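Local coordinates for Alr4995 protein (Nostoc sp., PDB 6LRF) that probably hydrolyses arginine to ornithine and then converts ornithine to proline, as a bifunctional arginine dihydrolase and ornithine cyclodeaminase, at residues Thr388-Asn393 / Ile397-Gln402; Leu349-Gly354 / Asp379-Thr384. All blocks are in the same frame, centred on the assembly; numbering follows the deposited sequence.

In the fold
Contact 2 closes before contact 1 opens along the chain, and their centres lie about 12 Å apart on the same side of the chain's centre, contact 1 farther out. In contact 2 the end of helix 340-352 meets the loop 379-384, and that loop leads, after three residues, into strand 388-392, the first arm of the hairpin of contact 1. The two also touch: Gln402 NE2 lies 2.7 Å from Thr384 O, a probable hydrogen bond, and packs 3.6 Å from Ser383 CB. The return from the hairpin is thereby tied to the loop that enters it. No ligand is present to place either contact against a site.

Contact 1 of 2, residues Thr388-Asn393 / Ile397-Gln402; sequences TEVRIN and IKVENQ
Val390 and Ile397 form the antiparallel hydrogen-bonded pair of this hairpin: Val390 N donates to Ile397 O at 2.9 Å, and Ile397 N returns a bond to Val390 O at 2.8 Å. Val399 N reaches Thr388 O at 2.9 Å with a nearly straight N-H (173°). Between these rungs Glu389 faces Lys398 in a non-hydrogen-bonded pair. The tight side is apolar. The side chains of Val390 and Val399 cross at about a right angle, CG1 of the former 3.8 Å from CG2 of the latter, while Thr388 CG2, anti to its own backbone N, lies alongside the same methyl. Both valines also touch strand 407-413.

Lys398, exposed, and Glu389, partly so, form the solvent side: the carboxylate of Glu389 turns to Arg441 in a salt bridge, and the bent chain of Lys398 leaves its NZ 6.9 Å from Glu389 OE2. At the Thr388 end, the amide of Gln402 crosses Thr388, OE1 3.6 Å from Thr388 CB. Thr388 OG1 bonds Tyr386 O and Gln402 NE2 bonds Thr384 O; water supplements these, one accepting from Thr388 N, another donating to Thr388 OG1. Strands 388-392 and 395-400 make an antiparallel beta hairpin flanked by strands 440-442 and 416-422.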
loop_
_atom_site.group_PDB
_atom_site.type_symbol
_atom_site.label_atom_id
_atom_site.label_comp_id
_atom_site.label_asym_id
_atom_site.label_seq_id
_atom_site.Cartn_x
_atom_site.Cartn_y
_atom_site.Cartn_z
ATOM N N THR B 388 -29.807 24.288 -5.750
ATOM C CA THR B 388 -30.231 24.333 -7.139
ATOM C C THR B 388 -31.544 25.093 -7.244
ATOM O O THR B 388 -32.410 24.948 -6.380
ATOM C CB THR B 388 -30.391 22.896 -7.710
ATOM O OG1 THR B 388 -29.130 22.210 -7.668
ATOM C CG2 THR B 388 -30.918 22.901 -9.161
ATOM N N GLU B 389 -31.676 25.922 -8.281
ATOM C CA GLU B 389 -32.943 26.590 -8.591
ATOM C C GLU B 389 -33.403 26.179 -9.991
ATOM O O GLU B 389 -32.572 25.923 -10.864
ATOM C CB GLU B 389 -32.798 28.115 -8.501
ATOM C CG GLU B 389 -32.765 28.683 -7.082
ATOM C CD GLU B 389 -32.390 30.176 -7.023
ATOM O OE1 GLU B 389 -32.076 30.778 -8.075
ATOM O OE2 GLU B 389 -32.405 30.754 -5.914
ATOM N N VAL B 390 -34.721 26.094 -10.194
ATOM C CA VAL B 390 -35.290 25.771 -11.506
ATOM C C VAL B 390 -36.361 26.802 -11.922
ATOM O O VAL B 390 -37.056 27.360 -11.073
ATOM C CB VAL B 390 -35.889 24.353 -11.510
ATOM C CG1 VAL B 390 -34.807 23.326 -11.166
ATOM C CG2 VAL B 390 -37.001 24.244 -10.491
ATOM N N ARG B 391 -36.484 27.064 -13.223
ATOM C CA ARG B 391 -37.369 28.133 -13.717
ATOM C C ARG B 391 -38.695 27.551 -14.202
ATOM O O ARG B 391 -38.734 26.794 -15.175
ATOM C CB ARG B 391 -36.695 28.922 -14.843
ATOM C CG ARG B 391 -37.245 30.352 -15.083
ATOM C CD ARG B 391 -36.439 31.016 -16.204
ATOM N NE ARG B 391 -36.858 32.375 -16.551
ATOM C CZ ARG B 391 -37.645 32.677 -17.585
ATOM N NH1 ARG B 391 -38.135 31.719 -18.357
ATOM N NH2 ARG B 391 -37.958 33.939 -17.844
ATOM N N ILE B 392 -39.770 27.886 -13.490
ATOM C CA ILE B 392 -41.107 27.383 -13.802
ATOM C C ILE B 392 -41.998 28.594 -14.069
ATOM O O ILE B 392 -42.081 29.494 -13.229
ATOM C CB ILE B 392 -41.690 26.531 -12.648
ATOM C CG1 ILE B 392 -40.627 25.590 -12.068
ATOM C CG2 ILE B 392 -42.964 25.772 -13.087
ATOM C CD1 ILE B 392 -40.096 24.580 -13.074
ATOM N N ASN B 393 -42.635 28.613 -15.240
ATOM C CA ASN B 393 -43.385 29.773 -15.746
ATOM C C ASN B 393 -42.761 31.126 -15.356
ATOM O O ASN B 393 -43.378 31.929 -14.657
ATOM C CB ASN B 393 -44.844 29.713 -15.279
ATOM C CG ASN B 393 -45.774 30.654 -16.091
ATOM O OD1 ASN B 393 -45.426 31.121 -17.178
ATOM N ND2 ASN B 393 -46.959 30.919 -15.552
ATOM N N ILE B 397 -37.280 28.884 -8.710
ATOM C CA ILE B 397 -37.781 28.161 -7.543
ATOM C C ILE B 397 -36.682 27.300 -6.923
ATOM O O ILE B 397 -36.028 26.532 -7.635
ATOM C CB ILE B 397 -38.952 27.221 -7.937
ATOM C CG1 ILE B 397 -40.051 27.999 -8.661
ATOM C CG2 ILE B 397 -39.481 26.483 -6.733
ATOM C CD1 ILE B 397 -40.546 29.200 -7.886
ATOM N N LYS B 398 -36.507 27.385 -5.607
ATOM C CA LYS B 398 -35.491 26.582 -4.915
ATOM C C LYS B 398 -35.891 25.103 -4.791
ATOM O O LYS B 398 -37.009 24.785 -4.387
ATOM C CB LYS B 398 -35.214 27.185 -3.530
ATOM C CG LYS B 398 -34.363 26.326 -2.603
ATOM C CD LYS B 398 -32.862 26.562 -2.776
ATOM C CE LYS B 398 -32.048 25.583 -1.909
ATOM N NZ LYS B 398 -31.368 26.242 -0.749
ATOM N N VAL B 399 -34.981 24.200 -5.159
ATOM C CA VAL B 399 -35.247 22.764 -5.055
ATOM C C VAL B 399 -35.028 22.298 -3.602
ATOM O O VAL B 399 -33.996 22.613 -2.998
ATOM C CB VAL B 399 -34.341 21.928 -6.024
ATOM C CG1 VAL B 399 -34.609 20.428 -5.885
ATOM C CG2 VAL B 399 -34.520 22.389 -7.475
ATOM N N GLU B 400 -36.007 21.568 -3.055
ATOM C CA GLU B 400 -35.950 21.039 -1.693
ATOM C C GLU B 400 -35.465 19.585 -1.643
ATOM O O GLU B 400 -35.563 18.849 -2.639
ATOM C CB GLU B 400 -37.324 21.134 -1.030
ATOM C CG GLU B 400 -37.751 22.558 -0.726
ATOM C CD GLU B 400 -39.129 22.627 -0.091
ATOM O OE1 GLU B 400 -39.674 21.560 0.275
ATOM O OE2 GLU B 400 -39.664 23.751 0.037
ATOM N N ASN B 401 -34.945 19.189 -0.478
ATOM C CA ASN B 401 -34.447 17.837 -0.225
ATOM C C ASN B 401 -33.318 17.447 -1.167
ATOM O O ASN B 401 -33.234 16.296 -1.604
ATOM C CB ASN B 401 -35.578 16.811 -0.323
ATOM C CG ASN B 401 -36.717 17.118 0.628
ATOM O OD1 ASN B 401 -37.884 17.039 0.255
ATOM N ND2 ASN B 401 -36.380 17.494 1.862
ATOM N N GLN B 402 -32.446 18.409 -1.456
ATOM C CA GLN B 402 -31.391 18.220 -2.445
ATOM C C GLN B 402 -30.511 17.022 -2.119
ATOM O O GLN B 402 -30.051 16.869 -1.001
ATOM C CB GLN B 402 -30.530 19.477 -2.537
ATOM C CG GLN B 402 -29.531 19.468 -3.697
ATOM C CD GLN B 402 -30.193 19.683 -5.046
ATOM O OE1 GLN B 402 -31.127 20.475 -5.168
ATOM N NE2 GLN B 402 -29.698 18.989 -6.070
HETATM O O HOH W 1 -31.433 22.814 -3.791
HETATM O O HOH W 2 -28.807 19.816 -9.095
#

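Contact 2 of 2, residues Leu349-Gly354 / Asp379-Thr384; sequences LLIDLG and DFYVST
Tyr381 is the first residue of 379-384 to meet the helix end, where it touches Ile351. The approach to its ring is oblique: Ile351 CD1 comes to 4.5 Å from Tyr381 CE1, and Ile351 CG2 lies 4.2 Å from Tyr381 OH. That hydroxyl, at the far end of the ring, is 2.8 Å from a water, which in turn donates a weak bond to Asp352 OD2 at 3.2 Å. A single water thus bridges the phenol and the carboxylate.

The chain then passes through Val382, whose side chain packs on helix 554-567, and Ser383, whose hydroxyl is bonded to Arg403 O and Gly406 N, before it returns to the helix at Thr384. Here the side chains of Asp352 and Thr384 approach from opposite directions. With chi1 at 67°, Thr384 OG1 sits between its backbone N and carbonyl carbon, while CG2 is directed at the carboxylate and comes 3.2 Å from Asp352 OD2. Thr384 OG1 itself gives Asp352 OD2 only a weak bond, at 3.4 Å, and also pairs with Tyr386 N. Asp352 OD2 therefore collects two weak donors, one from the threonine and one from the water. An alanine in place of Asp352 would remove the carboxylate and is likely to leave the bridging water without its weak bond to it and Thr384 without its polar link to the helix.

Gly354, just after helix 340-352, has positive phi and closes the last turn in a Schellman motif. Leu349, Leu350 and Leu353 pack against helix 299-310, whereas Ile351 and Tyr381 both rest on Ile440 of strand 440-442.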
loop_
_atom_site.group_PDB
_atom_site.type_symbol
_atom_site.label_atom_id
_atom_site.label_comp_id
_atom_site.label_asym_id
_atom_site.label_seq_id
_atom_site.Cartn_x
_atom_site.Cartn_y
_atom_site.Cartn_z
ATOM N N LEU B 349 -22.444 19.744 -16.558
ATOM C CA LEU B 349 -21.210 19.999 -15.829
ATOM C C LEU B 349 -21.046 21.509 -15.553
ATOM O O LEU B 349 -20.698 21.919 -14.438
ATOM C CB LEU B 349 -20.014 19.430 -16.604
ATOM C CG LEU B 349 -20.025 17.899 -16.771
ATOM C CD1 LEU B 349 -19.052 17.419 -17.856
ATOM C CD2 LEU B 349 -19.723 17.192 -15.445
ATOM N N LEU B 350 -21.335 22.340 -16.551
ATOM C CA LEU B 350 -21.152 23.782 -16.414
ATOM C C LEU B 350 -22.128 24.422 -15.421
ATOM O O LEU B 350 -21.794 25.406 -14.751
ATOM C CB LEU B 350 -21.298 24.462 -17.765
ATOM C CG LEU B 350 -20.171 24.190 -18.760
ATOM C CD1 LEU B 350 -20.403 24.952 -20.072
ATOM C CD2 LEU B 350 -18.830 24.547 -18.133
ATOM N N ILE B 351 -23.338 23.876 -15.350
ATOM C CA ILE B 351 -24.341 24.349 -14.403
ATOM C C ILE B 351 -23.779 24.343 -12.969
ATOM O O ILE B 351 -23.949 25.309 -12.221
ATOM C CB ILE B 351 -25.627 23.502 -14.499
ATOM C CG1 ILE B 351 -26.453 23.950 -15.704
ATOM C CG2 ILE B 351 -26.483 23.648 -13.243
ATOM C CD1 ILE B 351 -27.597 23.007 -16.042
ATOM N N ASP B 352 -23.071 23.277 -12.610
ATOM C CA ASP B 352 -22.421 23.182 -11.301
ATOM C C ASP B 352 -21.329 24.224 -11.063
ATOM O O ASP B 352 -21.081 24.630 -9.929
ATOM C CB ASP B 352 -21.835 21.789 -11.122
ATOM C CG ASP B 352 -22.901 20.723 -11.111
ATOM O OD1 ASP B 352 -22.623 19.598 -11.579
ATOM O OD2 ASP B 352 -24.024 21.023 -10.634
ATOM N N LEU B 353 -20.671 24.659 -12.126
ATOM C CA LEU B 353 -19.662 25.704 -11.988
ATOM C C LEU B 353 -20.303 27.083 -11.929
ATOM O O LEU B 353 -19.612 28.089 -11.777
ATOM C CB LEU B 353 -18.655 25.648 -13.139
ATOM C CG LEU B 353 -17.467 24.700 -12.999
ATOM C CD1 LEU B 353 -17.927 23.321 -12.600
ATOM C CD2 LEU B 353 -16.691 24.648 -14.312
ATOM N N GLY B 354 -21.623 27.139 -12.058
ATOM C CA GLY B 354 -22.313 28.412 -11.999
ATOM C C GLY B 354 -22.443 29.124 -13.334
ATOM O O GLY B 354 -22.712 30.327 -13.370
ATOM N N ASP B 379 -34.519 11.318 -20.527
ATOM C CA ASP B 379 -33.726 12.544 -20.494
ATOM C C ASP B 379 -33.960 13.380 -19.234
ATOM O O ASP B 379 -33.724 14.585 -19.238
ATOM C CB ASP B 379 -33.987 13.400 -21.740
ATOM C CG ASP B 379 -32.922 14.468 -21.947
ATOM O OD1 ASP B 379 -31.733 14.198 -21.641
ATOM O OD2 ASP B 379 -33.283 15.578 -22.389
ATOM N N PHE B 380 -34.382 12.741 -18.141
ATOM C CA PHE B 380 -34.523 13.464 -16.873
ATOM C C PHE B 380 -33.188 14.076 -16.462
ATOM O O PHE B 380 -32.119 13.493 -16.673
ATOM C CB PHE B 380 -35.061 12.546 -15.761
ATOM C CG PHE B 380 -34.136 11.423 -15.392
ATOM C CD1 PHE B 380 -34.035 10.305 -16.199
ATOM C CD2 PHE B 380 -33.379 11.481 -14.227
ATOM C CE1 PHE B 380 -33.183 9.270 -15.874
ATOM C CE2 PHE B 380 -32.527 10.435 -13.876
ATOM C CZ PHE B 380 -32.431 9.332 -14.704
ATOM N N TYR B 381 -33.245 15.276 -15.901
ATOM C CA TYR B 381 -32.049 15.905 -15.405
ATOM C C TYR B 381 -31.613 15.196 -14.116
ATOM O O TYR B 381 -32.451 14.790 -13.293
ATOM C CB TYR B 381 -32.282 17.393 -15.179
ATOM C CG TYR B 381 -31.189 18.072 -14.387
ATOM C CD1 TYR B 381 -30.028 18.535 -14.996
ATOM C CD2 TYR B 381 -31.347 18.288 -13.024
ATOM C CE1 TYR B 381 -29.017 19.182 -14.243
ATOM C CE2 TYR B 381 -30.359 18.915 -12.270
ATOM C CZ TYR B 381 -29.199 19.351 -12.873
ATOM O OH TYR B 381 -28.256 19.981 -12.077
ATOM N N VAL B 382 -30.301 15.031 -13.964
ATOM C CA VAL B 382 -29.740 14.359 -12.796
ATOM C C VAL B 382 -29.211 15.359 -11.777
ATOM O O VAL B 382 -28.298 16.118 -12.064
ATOM C CB VAL B 382 -28.614 13.393 -13.195
ATOM C CG1 VAL B 382 -28.036 12.686 -11.939
ATOM C CG2 VAL B 382 -29.140 12.365 -14.182
ATOM N N SER B 383 -29.776 15.338 -10.574
ATOM C CA SER B 383 -29.414 16.318 -9.554
ATOM C C SER B 383 -28.019 16.081 -8.982
ATOM O O SER B 383 -27.458 14.982 -9.067
ATOM C CB SER B 383 -30.436 16.311 -8.426
ATOM O OG SER B 383 -30.472 15.016 -7.858
ATOM N N THR B 384 -27.474 17.141 -8.402
ATOM C CA THR B 384 -26.140 17.144 -7.807
ATOM C C THR B 384 -26.281 17.385 -6.304
ATOM O O THR B 384 -27.404 17.524 -5.801
ATOM C CB THR B 384 -25.261 18.239 -8.438
ATOM O OG1 THR B 384 -25.773 19.524 -8.072
ATOM C CG2 THR B 384 -25.292 18.124 -9.964
HETATM O O HOH W 3 -25.620 19.526 -12.903
#